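Local coordinates for putative ABC-transporter ATP-binding protein (Alicyclobacillus acidocaldarius, PDB 1Z47) that probably binds and hydrolyses ATP as the ATPase subunit of a putative ABC transporter that imports sulfate, at residues E40-G45 with A213-V218; L167-P172 with V197-V202; R32-Q37 with G222-F227. One frame throughout, in Å; residues are numbered along the deposited sequence.

Interaction 1 (E40-G45 with A213-V218); sequences EGEMVG and ADRVLV
Two neighbouring parallel strands of the mixed sheet in the ATP-binding domain meet here: 43-45 opens the central strand 43-47, and 215-218 begins the next one out, just after helix 206-212. The strands run in the same direction at 29°. Gly45 N to Arg215 O (3.3 Å) and Leu217 N to Gly45 O (2.9 Å) form the ladder, the last almost along the C=O axis. Ahead of it Asp214, CG beside its own N, turns its carboxylate to segment 40-45 and grips Met43 at both ends: its N binds Met43 O at 2.9 Å, and OD1 takes Met43 N at 2.7 Å through its anti lone pair. Arg215 N, 3.8 Å from Met43 O, is buried with no partner in the model. Asp214 OD2 forms a salt bridge with Arg189. On the side of Val44, Glu42 stretches out with CG anti to its N, and Arg215 crosses it at about a right angle. The guanidinium grips the carboxylate side-on: NE binds OE1 at 2.7 Å and NH2 binds OE2 at 3.1 Å, both on syn lone pairs, with the planes only 13° apart. Glu42 OE2 also receives Arg39 N, and Arg215 NH2 reaches Gln37 O. An alanine in place of Glu42 would remove both carboxylate bonds and probably leave the guanidinium less firmly fixed. Ala213 CB sits 3.8 Å from Gly45 N. Such a buried parallel pair, leading on toward the probable Walker A loop, is characteristic of the P-loop NTPase core of ABC proteins.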
ATOM      1  N   GLU B  40      18.220 -11.567  19.246  1.00 54.24           N
ATOM      2  CA  GLU B  40      18.169 -10.361  20.066  1.00 53.36           C
ATOM      3  C   GLU B  40      18.414  -9.106  19.218  1.00 50.43           C
ATOM      4  O   GLU B  40      19.323  -9.065  18.369  1.00 43.31           O
ATOM      5  CB  GLU B  40      19.199 -10.456  21.213  1.00 59.98           C
ATOM      6  CG  GLU B  40      18.860 -11.544  22.252  1.00 65.09           C
ATOM      7  CD  GLU B  40      19.862 -11.638  23.413  1.00 71.93           C
ATOM      8  OE1 GLU B  40      19.956 -10.687  24.226  1.00 71.50           O
ATOM      9  OE2 GLU B  40      20.554 -12.676  23.516  1.00 72.93           O
ATOM     10  N   GLY B  41      17.577  -8.088  19.438  1.00 52.23           N
ATOM     11  CA  GLY B  41      17.717  -6.840  18.708  1.00 49.50           C
ATOM     12  C   GLY B  41      17.226  -6.923  17.275  1.00 50.57           C
ATOM     13  O   GLY B  41      17.439  -6.018  16.467  1.00 52.42           O
ATOM     14  N   GLU B  42      16.555  -8.014  16.946  1.00 45.88           N
ATOM     15  CA  GLU B  42      16.070  -8.166  15.582  1.00 45.60           C
ATOM     16  C   GLU B  42      14.659  -7.600  15.457  1.00 39.80           C
ATOM     17  O   GLU B  42      13.910  -7.567  16.434  1.00 34.10           O
ATOM     18  CB  GLU B  42      16.051  -9.651  15.202  1.00 46.36           C
ATOM     19  CG  GLU B  42      15.966  -9.899  13.728  1.00 47.84           C
ATOM     20  CD  GLU B  42      16.016 -11.378  13.369  1.00 47.23           C
ATOM     21  OE1 GLU B  42      16.362 -11.669  12.208  1.00 47.95           O
ATOM     22  OE2 GLU B  42      15.702 -12.234  14.233  1.00 44.99           O
ATOM     23  N   MET B  43      14.307  -7.150  14.257  1.00 38.04           N
ATOM     24  CA  MET B  43      12.954  -6.662  14.011  1.00 39.58           C
ATOM     25  C   MET B  43      12.313  -7.699  13.082  1.00 32.51           C
ATOM     26  O   MET B  43      12.712  -7.804  11.935  1.00 35.01           O
ATOM     27  CB  MET B  43      12.980  -5.311  13.304  1.00 43.54           C
ATOM     28  CG  MET B  43      11.595  -4.823  12.882  1.00 50.49           C
ATOM     29  SD  MET B  43      11.577  -3.043  12.732  1.00 63.46           S
ATOM     30  CE  MET B  43      10.702  -2.613  14.240  1.00 62.48           C
ATOM     31  N   VAL B  44      11.335  -8.454  13.569  1.00 33.73           N
ATOM     32  CA  VAL B  44      10.709  -9.473  12.709  1.00 35.00           C
ATOM     33  C   VAL B  44       9.285  -9.139  12.283  1.00 35.02           C
ATOM     34  O   VAL B  44       8.471  -8.720  13.106  1.00 34.40           O
ATOM     35  CB  VAL B  44      10.674 -10.850  13.408  1.00 35.77           C
ATOM     36  CG1 VAL B  44       9.745 -11.827  12.645  1.00 29.51           C
ATOM     37  CG2 VAL B  44      12.102 -11.413  13.505  1.00 33.24           C
ATOM     38  N   GLY B  45       8.994  -9.343  10.999  1.00 32.55           N
ATOM     39  CA  GLY B  45       7.654  -9.107  10.499  1.00 34.64           C
ATOM     40  C   GLY B  45       6.906 -10.432  10.356  1.00 32.47           C
ATOM     41  O   GLY B  45       7.410 -11.389   9.757  1.00 34.95           O
ATOM     42  N   ALA B 213      11.645  -5.072   7.920  1.00 37.57           N
ATOM     43  CA  ALA B 213      12.096  -6.241   8.689  1.00 36.57           C
ATOM     44  C   ALA B 213      13.501  -6.766   8.399  1.00 33.14           C
ATOM     45  O   ALA B 213      13.992  -6.692   7.262  1.00 34.94           O
ATOM     46  CB  ALA B 213      11.089  -7.372   8.534  1.00 36.26           C
ATOM     47  N   ASP B 214      14.146  -7.282   9.447  1.00 37.82           N
ATOM     48  CA  ASP B 214      15.468  -7.900   9.310  1.00 33.81           C
ATOM     49  C   ASP B 214      15.205  -9.268   8.673  1.00 33.11           C
ATOM     50  O   ASP B 214      15.893  -9.666   7.733  1.00 41.32           O
ATOM     51  CB  ASP B 214      16.123  -8.046  10.679  1.00 39.11           C
ATOM     52  CG  ASP B 214      16.489  -6.697  11.283  1.00 32.04           C
ATOM     53  OD1 ASP B 214      16.134  -6.447  12.446  1.00 40.56           O
ATOM     54  OD2 ASP B 214      17.137  -5.916  10.575  1.00 36.68           O
ATOM     55  N   ARG B 215      14.209  -9.968   9.199  1.00 32.82           N
ATOM     56  CA  ARG B 215      13.765 -11.256   8.653  1.00 38.26           C
ATOM     57  C   ARG B 215      12.238 -11.329   8.691  1.00 37.42           C
ATOM     58  O   ARG B 215      11.575 -10.758   9.564  1.00 34.43           O
ATOM     59  CB  ARG B 215      14.350 -12.461   9.409  1.00 34.88           C
ATOM     60  CG  ARG B 215      15.834 -12.717   9.089  1.00 40.86           C
ATOM     61  CD  ARG B 215      16.278 -14.044   9.648  1.00 43.99           C
ATOM     62  NE  ARG B 215      16.148 -14.074  11.099  1.00 42.35           N
ATOM     63  CZ  ARG B 215      16.097 -15.180  11.820  1.00 46.19           C
ATOM     64  NH1 ARG B 215      16.157 -16.370  11.215  1.00 45.15           N
ATOM     65  NH2 ARG B 215      16.002 -15.100  13.140  1.00 40.98           N
ATOM     66  N   VAL B 216      11.693 -12.073   7.746  1.00 39.51           N
ATOM     67  CA  VAL B 216      10.251 -12.204   7.605  1.00 38.40           C
ATOM     68  C   VAL B 216       9.780 -13.626   7.853  1.00 37.69           C
ATOM     69  O   VAL B 216      10.350 -14.581   7.305  1.00 40.06           O
ATOM     70  CB  VAL B 216       9.845 -11.797   6.172  1.00 39.72           C
ATOM     71  CG1 VAL B 216       8.325 -11.862   5.993  1.00 37.83           C
ATOM     72  CG2 VAL B 216      10.375 -10.399   5.880  1.00 43.22           C
ATOM     73  N   LEU B 217       8.753 -13.753   8.687  1.00 33.20           N
ATOM     74  CA  LEU B 217       8.145 -15.031   8.976  1.00 34.96           C
ATOM     75  C   LEU B 217       6.837 -15.106   8.145  1.00 35.91           C
ATOM     76  O   LEU B 217       5.831 -14.477   8.482  1.00 36.35           O
ATOM     77  CB  LEU B 217       7.827 -15.145  10.465  1.00 36.51           C
ATOM     78  CG  LEU B 217       7.401 -16.551  10.871  1.00 39.80           C
ATOM     79  CD1 LEU B 217       8.645 -17.429  10.945  1.00 44.13           C
ATOM     80  CD2 LEU B 217       6.703 -16.534  12.209  1.00 43.57           C
ATOM     81  N   VAL B 218       6.866 -15.859   7.052  1.00 35.59           N
ATOM     82  CA  VAL B 218       5.684 -15.993   6.207  1.00 33.24           C
ATOM     83  C   VAL B 218       4.766 -17.091   6.760  1.00 38.29           C
ATOM     84  O   VAL B 218       5.165 -18.257   6.944  1.00 37.46           O
ATOM     85  CB  VAL B 218       6.094 -16.304   4.748  1.00 35.79           C
ATOM     86  CG1 VAL B 218       4.912 -16.090   3.790  1.00 31.07           C
ATOM     87  CG2 VAL B 218       7.271 -15.443   4.357  1.00 37.34           C
TER

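Interaction 2 (L167-P172 with V197-V202)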
ATOM      1  N   LEU B 167       9.167  -5.607  21.944  1.00 40.57           N
ATOM      2  CA  LEU B 167       8.232  -4.600  21.481  1.00 39.98           C
ATOM      3  C   LEU B 167       7.314  -5.291  20.443  1.00 33.61           C
ATOM      4  O   LEU B 167       7.813  -5.863  19.465  1.00 38.77           O
ATOM      5  CB  LEU B 167       9.037  -3.467  20.846  1.00 37.67           C
ATOM      6  CG  LEU B 167       8.497  -2.036  20.858  1.00 46.90           C
ATOM      7  CD1 LEU B 167       8.219  -1.585  22.291  1.00 46.29           C
ATOM      8  CD2 LEU B 167       9.531  -1.118  20.205  1.00 39.28           C
ATOM      9  N   LEU B 168       6.005  -5.268  20.688  1.00 30.50           N
ATOM     10  CA  LEU B 168       5.024  -5.882  19.785  1.00 32.22           C
ATOM     11  C   LEU B 168       4.084  -4.872  19.103  1.00 36.85           C
ATOM     12  O   LEU B 168       3.410  -4.082  19.779  1.00 38.83           O
ATOM     13  CB  LEU B 168       4.181  -6.889  20.558  1.00 35.86           C
ATOM     14  CG  LEU B 168       4.998  -7.931  21.336  1.00 37.12           C
ATOM     15  CD1 LEU B 168       4.056  -8.868  22.072  1.00 35.58           C
ATOM     16  CD2 LEU B 168       5.901  -8.692  20.367  1.00 37.50           C
ATOM     17  N   PHE B 169       3.997  -4.921  17.770  1.00 35.93           N
ATOM     18  CA  PHE B 169       3.110  -3.993  17.042  1.00 38.74           C
ATOM     19  C   PHE B 169       1.971  -4.756  16.372  1.00 39.43           C
ATOM     20  O   PHE B 169       2.227  -5.665  15.590  1.00 37.75           O
ATOM     21  CB  PHE B 169       3.892  -3.236  15.961  1.00 35.62           C
ATOM     22  CG  PHE B 169       4.993  -2.370  16.496  1.00 36.14           C
ATOM     23  CD1 PHE B 169       6.203  -2.925  16.896  1.00 37.76           C
ATOM     24  CD2 PHE B 169       4.808  -0.996  16.624  1.00 39.22           C
ATOM     25  CE1 PHE B 169       7.216  -2.127  17.416  1.00 42.25           C
ATOM     26  CE2 PHE B 169       5.811  -0.181  17.144  1.00 37.21           C
ATOM     27  CZ  PHE B 169       7.018  -0.748  17.542  1.00 43.35           C
ATOM     28  N   ASP B 170       0.725  -4.418  16.681  1.00 38.20           N
ATOM     29  CA  ASP B 170      -0.390  -5.096  16.025  1.00 48.43           C
ATOM     30  C   ASP B 170      -1.103  -4.149  15.053  1.00 52.69           C
ATOM     31  O   ASP B 170      -2.133  -3.565  15.407  1.00 54.24           O
ATOM     32  CB  ASP B 170      -1.392  -5.615  17.049  1.00 47.19           C
ATOM     33  CG  ASP B 170      -2.399  -6.590  16.446  1.00 53.92           C
ATOM     34  OD1 ASP B 170      -3.336  -6.983  17.174  1.00 58.23           O
ATOM     35  OD2 ASP B 170      -2.261  -6.978  15.255  1.00 51.51           O
ATOM     36  N   GLU B 171      -0.539  -3.995  13.848  1.00 55.16           N
ATOM     37  CA  GLU B 171      -1.102  -3.139  12.793  1.00 59.06           C
ATOM     38  C   GLU B 171      -1.618  -1.824  13.369  1.00 60.90           C
ATOM     39  O   GLU B 171      -2.722  -1.377  13.042  1.00 57.29           O
ATOM     40  CB  GLU B 171      -2.258  -3.858  12.081  1.00 61.31           C
ATOM     41  CG  GLU B 171      -3.473  -4.078  12.976  1.00 71.04           C
ATOM     42  CD  GLU B 171      -4.704  -4.572  12.233  1.00 79.87           C
ATOM     43  OE1 GLU B 171      -5.193  -3.857  11.320  1.00 81.34           O
ATOM     44  OE2 GLU B 171      -5.186  -5.678  12.575  1.00 83.03           O
ATOM     45  N   PRO B 172      -0.818  -1.178  14.236  1.00 62.77           N
ATOM     46  CA  PRO B 172      -1.235   0.089  14.848  1.00 65.82           C
ATOM     47  C   PRO B 172      -1.499   1.242  13.870  1.00 67.48           C
ATOM     48  O   PRO B 172      -2.135   2.233  14.227  1.00 65.85           O
ATOM     49  CB  PRO B 172      -0.081   0.401  15.801  1.00 64.02           C
ATOM     50  CG  PRO B 172       1.109  -0.160  15.054  1.00 63.26           C
ATOM     51  CD  PRO B 172       0.577  -1.500  14.592  1.00 61.47           C
ATOM     52  N   VAL B 197      16.165  -2.755  20.924  1.00 53.45           N
ATOM     53  CA  VAL B 197      15.221  -3.751  21.431  1.00 48.22           C
ATOM     54  C   VAL B 197      14.933  -4.842  20.386  1.00 47.13           C
ATOM     55  O   VAL B 197      15.476  -4.813  19.289  1.00 47.29           O
ATOM     56  CB  VAL B 197      13.896  -3.051  21.806  1.00 50.31           C
ATOM     57  CG1 VAL B 197      12.983  -3.974  22.594  1.00 51.77           C
ATOM     58  CG2 VAL B 197      14.196  -1.804  22.603  1.00 54.38           C
ATOM     59  N   THR B 198      14.102  -5.814  20.756  1.00 46.99           N
ATOM     60  CA  THR B 198      13.689  -6.907  19.868  1.00 44.34           C
ATOM     61  C   THR B 198      12.250  -6.543  19.474  1.00 43.34           C
ATOM     62  O   THR B 198      11.403  -6.342  20.342  1.00 37.36           O
ATOM     63  CB  THR B 198      13.675  -8.267  20.616  1.00 47.59           C
ATOM     64  OG1 THR B 198      15.001  -8.577  21.073  1.00 46.79           O
ATOM     65  CG2 THR B 198      13.172  -9.392  19.692  1.00 45.11           C
ATOM     66  N   SER B 199      11.960  -6.469  18.179  1.00 37.19           N
ATOM     67  CA  SER B 199      10.619  -6.076  17.761  1.00 41.63           C
ATOM     68  C   SER B 199       9.946  -7.045  16.784  1.00 34.25           C
ATOM     69  O   SER B 199      10.597  -7.589  15.896  1.00 40.08           O
ATOM     70  CB  SER B 199      10.685  -4.687  17.116  1.00 43.33           C
ATOM     71  OG  SER B 199      11.142  -3.698  18.021  1.00 43.00           O
ATOM     72  N   VAL B 200       8.644  -7.236  16.961  1.00 38.46           N
ATOM     73  CA  VAL B 200       7.856  -8.119  16.097  1.00 33.80           C
ATOM     74  C   VAL B 200       6.596  -7.341  15.687  1.00 35.17           C
ATOM     75  O   VAL B 200       5.926  -6.752  16.539  1.00 31.58           O
ATOM     76  CB  VAL B 200       7.381  -9.400  16.831  1.00 31.09           C
ATOM     77  CG1 VAL B 200       6.825 -10.415  15.806  1.00 34.20           C
ATOM     78  CG2 VAL B 200       8.534 -10.035  17.614  1.00 33.79           C
ATOM     79  N   PHE B 201       6.258  -7.351  14.399  1.00 32.55           N
ATOM     80  CA  PHE B 201       5.057  -6.635  13.972  1.00 33.18           C
ATOM     81  C   PHE B 201       4.256  -7.530  13.034  1.00 34.17           C
ATOM     82  O   PHE B 201       4.804  -8.423  12.398  1.00 34.94           O
ATOM     83  CB  PHE B 201       5.429  -5.306  13.297  1.00 29.75           C
ATOM     84  CG  PHE B 201       6.183  -5.453  12.006  1.00 35.15           C
ATOM     85  CD1 PHE B 201       5.510  -5.436  10.778  1.00 31.66           C
ATOM     86  CD2 PHE B 201       7.575  -5.567  12.010  1.00 29.34           C
ATOM     87  CE1 PHE B 201       6.221  -5.522   9.584  1.00 35.17           C
ATOM     88  CE2 PHE B 201       8.299  -5.657  10.834  1.00 36.21           C
ATOM     89  CZ  PHE B 201       7.626  -5.633   9.605  1.00 40.62           C
ATOM     90  N   VAL B 202       2.955  -7.292  12.983  1.00 31.27           N
ATOM     91  CA  VAL B 202       2.043  -8.078  12.157  1.00 34.27           C
ATOM     92  C   VAL B 202       1.729  -7.294  10.892  1.00 34.38           C
ATOM     93  O   VAL B 202       1.585  -6.070  10.939  1.00 30.01           O
ATOM     94  CB  VAL B 202       0.735  -8.355  12.947  1.00 31.95           C
ATOM     95  CG1 VAL B 202      -0.401  -8.745  12.002  1.00 37.14           C
ATOM     96  CG2 VAL B 202       0.988  -9.480  13.991  1.00 34.97           C
TER
HETATM   97  O   HOH W   1       2.268  -4.163  12.503  1.00 41.23           O
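Strand 166-170 and the two residues after it read VLLFDEP, consistent with the Walker B motif of ABC ATPases; the strand pairs in parallel with strand 198-203 across the beta-alpha-beta unit closed by helix 178-195. Leu167 starts the ladder: its N binds Thr198 O at 2.8 Å, and its O receives Val200 N at 3.0 Å. The side chain of Leu167, with CG anti to the backbone N, brings CB and CD2 against Ser199 OG, a hydroxyl that is itself hydrogen-bonded to His192; the side chain also packs on Leu156 and Leu160 of helix 148-160. Leu168 points to the opposite face. There its CD2 lies 3.9 Å from Val200 CB, the two side chains lying side by side and pointing the same way, with Ala62 of helix 54-62 packed on Leu168. Phe169 returns to the first face and binds Val200 O through its N at 2.9 Å, while its O receives Val202 N at 3.2 Å. Its CB meets Phe201 CB at 3.7 Å, but the rings part: Phe169 has CG beside its own N, and its ring edge runs near Val200 O, whereas Phe201 holds CG in the crowded position between N and carbonyl carbon (chi1 65°) and leads away, packing on Met43. Asp170 swings CG anti to its N, so that OD2 comes alongside Val202; both are touched by Leu58. The chain then leaves the strand: Glu171 adopts left-handed backbone angles (phi 42°, psi 46°), and its amide no longer reaches the neighbouring strand directly. A water bridges here, accepting from Glu171 N at 3.1 Å and donating to Val202 O at 2.6 Å, with a weak bond to Phe169 O.

Interaction 3 (R32-Q37 with G222-F227); sequences RGVSFQ and GNVEQF
Val34 and Val224 carry the centre of this contact, their side chains crossing at about a right angle with Val34 CG1 3.5 Å from Val224 CG2. In both, CG1 is anti to the backbone N, and CG2 of Val34 rests beside Gly222 O at 3.6 Å. The strands themselves do not pair: the axes of 34-37 and 223-227 stay 7.4 Å apart at 49°, so side chains bridge most of the gap. At one end the backbones do meet. Arg32 N gives a hydrogen bond to Gly222 O at 2.9 Å, with the donor above the carbonyl plane. Gly222, at positive phi, must lack a CB, since one would collide with Arg32 CG. Asn223 crosses Arg32 obliquely, its ND2 lying 3.3 Å from Arg32 CB, while the arginine chain runs extended past it. At the far end Phe227, with CG anti to its N, reaches across so that the CE2 edge of its ring points at Gln37 O (3.5 Å), with that oxygen near the ring plane; the same carbonyl accepts a bond from Arg215. Phe36 presents CB to this ring at 4.4 Å but turns its own ring away, to stack on Phe17. Val224 and Phe227 also both touch Leu217, which ties them to strand 215-220. Gly33 and Val34 together face Val20 in a G1 beta bulge, where the chain turns a corner. Side chains thus join the antiparallel subdomain to the outermost strand of the mixed nucleotide-binding sheet, as in the ABC ATPase fold.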
ATOM      1  N   ARG B  32      -0.640 -23.855  13.886  1.00 46.86           N
ATOM      2  CA  ARG B  32      -0.511 -25.302  13.803  1.00 47.86           C
ATOM      3  C   ARG B  32       0.853 -25.963  14.011  1.00 48.36           C
ATOM      4  O   ARG B  32       1.423 -26.530  13.077  1.00 47.08           O
ATOM      5  CB  ARG B  32      -1.130 -25.739  12.465  1.00 43.65           C
ATOM      6  CG  ARG B  32      -2.551 -25.215  12.274  1.00 41.13           C
ATOM      7  CD  ARG B  32      -3.160 -25.590  10.912  1.00 39.47           C
ATOM      8  NE  ARG B  32      -4.455 -24.938  10.683  1.00 43.79           N
ATOM      9  CZ  ARG B  32      -5.614 -25.333  11.205  1.00 46.67           C
ATOM     10  NH1 ARG B  32      -5.675 -26.399  12.004  1.00 46.89           N
ATOM     11  NH2 ARG B  32      -6.719 -24.652  10.939  1.00 45.49           N
ATOM     12  N   GLY B  33       1.356 -25.910  15.248  1.00 45.98           N
ATOM     13  CA  GLY B  33       2.637 -26.528  15.558  1.00 45.20           C
ATOM     14  C   GLY B  33       3.791 -25.727  15.018  1.00 47.78           C
ATOM     15  O   GLY B  33       4.492 -26.157  14.095  1.00 48.29           O
ATOM     16  N   VAL B  34       4.011 -24.559  15.609  1.00 45.20           N
ATOM     17  CA  VAL B  34       5.060 -23.678  15.129  1.00 44.43           C
ATOM     18  C   VAL B  34       6.283 -23.550  16.029  1.00 44.73           C
ATOM     19  O   VAL B  34       6.163 -23.530  17.248  1.00 44.93           O
ATOM     20  CB  VAL B  34       4.451 -22.276  14.857  1.00 44.90           C
ATOM     21  CG1 VAL B  34       5.543 -21.262  14.514  1.00 43.83           C
ATOM     22  CG2 VAL B  34       3.431 -22.395  13.719  1.00 40.96           C
ATOM     23  N   SER B  35       7.454 -23.462  15.403  1.00 43.79           N
ATOM     24  CA  SER B  35       8.713 -23.292  16.122  1.00 45.17           C
ATOM     25  C   SER B  35       9.635 -22.352  15.351  1.00 46.23           C
ATOM     26  O   SER B  35       9.805 -22.486  14.143  1.00 48.50           O
ATOM     27  CB  SER B  35       9.417 -24.640  16.313  1.00 44.69           C
ATOM     28  OG  SER B  35       8.624 -25.503  17.106  1.00 48.07           O
ATOM     29  N   PHE B  36      10.223 -21.386  16.047  1.00 44.78           N
ATOM     30  CA  PHE B  36      11.138 -20.452  15.412  1.00 43.41           C
ATOM     31  C   PHE B  36      11.946 -19.778  16.494  1.00 44.78           C
ATOM     32  O   PHE B  36      11.585 -19.806  17.667  1.00 42.48           O
ATOM     33  CB  PHE B  36      10.379 -19.387  14.590  1.00 44.42           C
ATOM     34  CG  PHE B  36       9.350 -18.612  15.379  1.00 44.15           C
ATOM     35  CD1 PHE B  36       9.739 -17.622  16.279  1.00 45.82           C
ATOM     36  CD2 PHE B  36       7.991 -18.891  15.240  1.00 43.35           C
ATOM     37  CE1 PHE B  36       8.787 -16.918  17.031  1.00 43.07           C
ATOM     38  CE2 PHE B  36       7.028 -18.195  15.986  1.00 43.89           C
ATOM     39  CZ  PHE B  36       7.430 -17.205  16.885  1.00 42.52           C
ATOM     40  N   GLN B  37      13.045 -19.166  16.092  1.00 49.91           N
ATOM     41  CA  GLN B  37      13.887 -18.469  17.041  1.00 53.87           C
ATOM     42  C   GLN B  37      14.184 -17.086  16.495  1.00 52.22           C
ATOM     43  O   GLN B  37      14.753 -16.953  15.406  1.00 53.21           O
ATOM     44  CB  GLN B  37      15.206 -19.211  17.237  1.00 56.98           C
ATOM     45  CG  GLN B  37      15.076 -20.698  17.520  1.00 60.87           C
ATOM     46  CD  GLN B  37      16.406 -21.308  17.927  1.00 64.32           C
ATOM     47  OE1 GLN B  37      16.851 -21.147  19.066  1.00 63.74           O
ATOM     48  NE2 GLN B  37      17.056 -21.993  16.994  1.00 65.92           N
ATOM     49  N   GLY B 222      -1.754 -21.185   9.213  1.00 41.43           N
ATOM     50  CA  GLY B 222      -1.231 -21.534  10.519  1.00 38.66           C
ATOM     51  C   GLY B 222       0.136 -22.191  10.559  1.00 41.22           C
ATOM     52  O   GLY B 222       0.573 -22.604  11.622  1.00 42.15           O
ATOM     53  N   ASN B 223       0.809 -22.296   9.418  1.00 40.75           N
ATOM     54  CA  ASN B 223       2.137 -22.899   9.369  1.00 40.61           C
ATOM     55  C   ASN B 223       3.150 -21.885   8.843  1.00 42.48           C
ATOM     56  O   ASN B 223       2.809 -20.975   8.071  1.00 39.80           O
ATOM     57  CB  ASN B 223       2.171 -24.113   8.419  1.00 40.27           C
ATOM     58  CG  ASN B 223       0.950 -24.987   8.526  1.00 44.88           C
ATOM     59  OD1 ASN B 223       0.218 -25.165   7.545  1.00 52.85           O
ATOM     60  ND2 ASN B 223       0.711 -25.547   9.712  1.00 42.43           N
ATOM     61  N   VAL B 224       4.402 -22.065   9.244  1.00 37.34           N
ATOM     62  CA  VAL B 224       5.472 -21.213   8.785  1.00 39.14           C
ATOM     63  C   VAL B 224       5.937 -21.732   7.421  1.00 43.30           C
ATOM     64  O   VAL B 224       6.453 -22.843   7.311  1.00 44.43           O
ATOM     65  CB  VAL B 224       6.656 -21.251   9.762  1.00 36.57           C
ATOM     66  CG1 VAL B 224       7.810 -20.458   9.221  1.00 36.20           C
ATOM     67  CG2 VAL B 224       6.216 -20.727  11.103  1.00 38.60           C
ATOM     68  N   GLU B 225       5.762 -20.926   6.382  1.00 38.46           N
ATOM     69  CA  GLU B 225       6.169 -21.305   5.041  1.00 42.92           C
ATOM     70  C   GLU B 225       7.661 -21.079   4.876  1.00 43.68           C
ATOM     71  O   GLU B 225       8.355 -21.874   4.245  1.00 46.37           O
ATOM     72  CB  GLU B 225       5.405 -20.476   4.007  1.00 40.96           C
ATOM     73  CG  GLU B 225       3.901 -20.721   4.008  1.00 45.20           C
ATOM     74  CD  GLU B 225       3.525 -21.980   3.249  1.00 41.01           C
ATOM     75  OE1 GLU B 225       4.109 -22.189   2.180  1.00 43.02           O
ATOM     76  OE2 GLU B 225       2.645 -22.741   3.708  1.00 48.81           O
ATOM     77  N   GLN B 226       8.156 -19.978   5.430  1.00 42.32           N
ATOM     78  CA  GLN B 226       9.579 -19.657   5.344  1.00 39.70           C
ATOM     79  C   GLN B 226       9.907 -18.556   6.349  1.00 39.23           C
ATOM     80  O   GLN B 226       9.037 -17.795   6.766  1.00 39.48           O
ATOM     81  CB  GLN B 226       9.957 -19.232   3.912  1.00 38.20           C
ATOM     82  CG  GLN B 226      11.398 -18.741   3.741  1.00 38.60           C
ATOM     83  CD  GLN B 226      11.860 -18.691   2.298  1.00 42.81           C
ATOM     84  OE1 GLN B 226      11.058 -18.551   1.364  1.00 43.00           O
ATOM     85  NE2 GLN B 226      13.167 -18.786   2.103  1.00 43.73           N
ATOM     86  N   PHE B 227      11.162 -18.505   6.754  1.00 38.01           N
ATOM     87  CA  PHE B 227      11.623 -17.512   7.711  1.00 41.98           C
ATOM     88  C   PHE B 227      12.996 -17.104   7.209  1.00 43.24           C
ATOM     89  O   PHE B 227      13.964 -17.846   7.353  1.00 45.95           O
ATOM     90  CB  PHE B 227      11.678 -18.154   9.104  1.00 44.25           C
ATOM     91  CG  PHE B 227      12.039 -17.199  10.215  1.00 45.81           C
ATOM     92  CD1 PHE B 227      11.604 -15.868  10.191  1.00 46.33           C
ATOM     93  CD2 PHE B 227      12.795 -17.640  11.300  1.00 47.20           C
ATOM     94  CE1 PHE B 227      11.921 -14.991  11.236  1.00 47.40           C
ATOM     95  CE2 PHE B 227      13.119 -16.770  12.348  1.00 50.62           C
ATOM     96  CZ  PHE B 227      12.678 -15.443  12.311  1.00 49.80           C
TER

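In the fold
All three contacts lie in the ABC ATPase domain and involve its mixed sheet, whose order is 89-93, 166-170, 198-203, 43-47, 215-220, 223-228. Interactions 2 and 1 are neighbouring ladders, their centres 10 Å apart, joined where strands 198-203 and 43-47 pair. Interaction 3 lies beyond, 13 Å from the centre of interaction 1 and about 17 Å from that of interaction 2; there the outermost strand 223-228 meets strand 34-38 of the antiparallel sheet. Along the chain interaction 3 encloses interaction 1, which encloses interaction 2. Strands from early and late in the ATPase domain are thus brought together in one sheet beside the beta-alpha-beta unit 166-203.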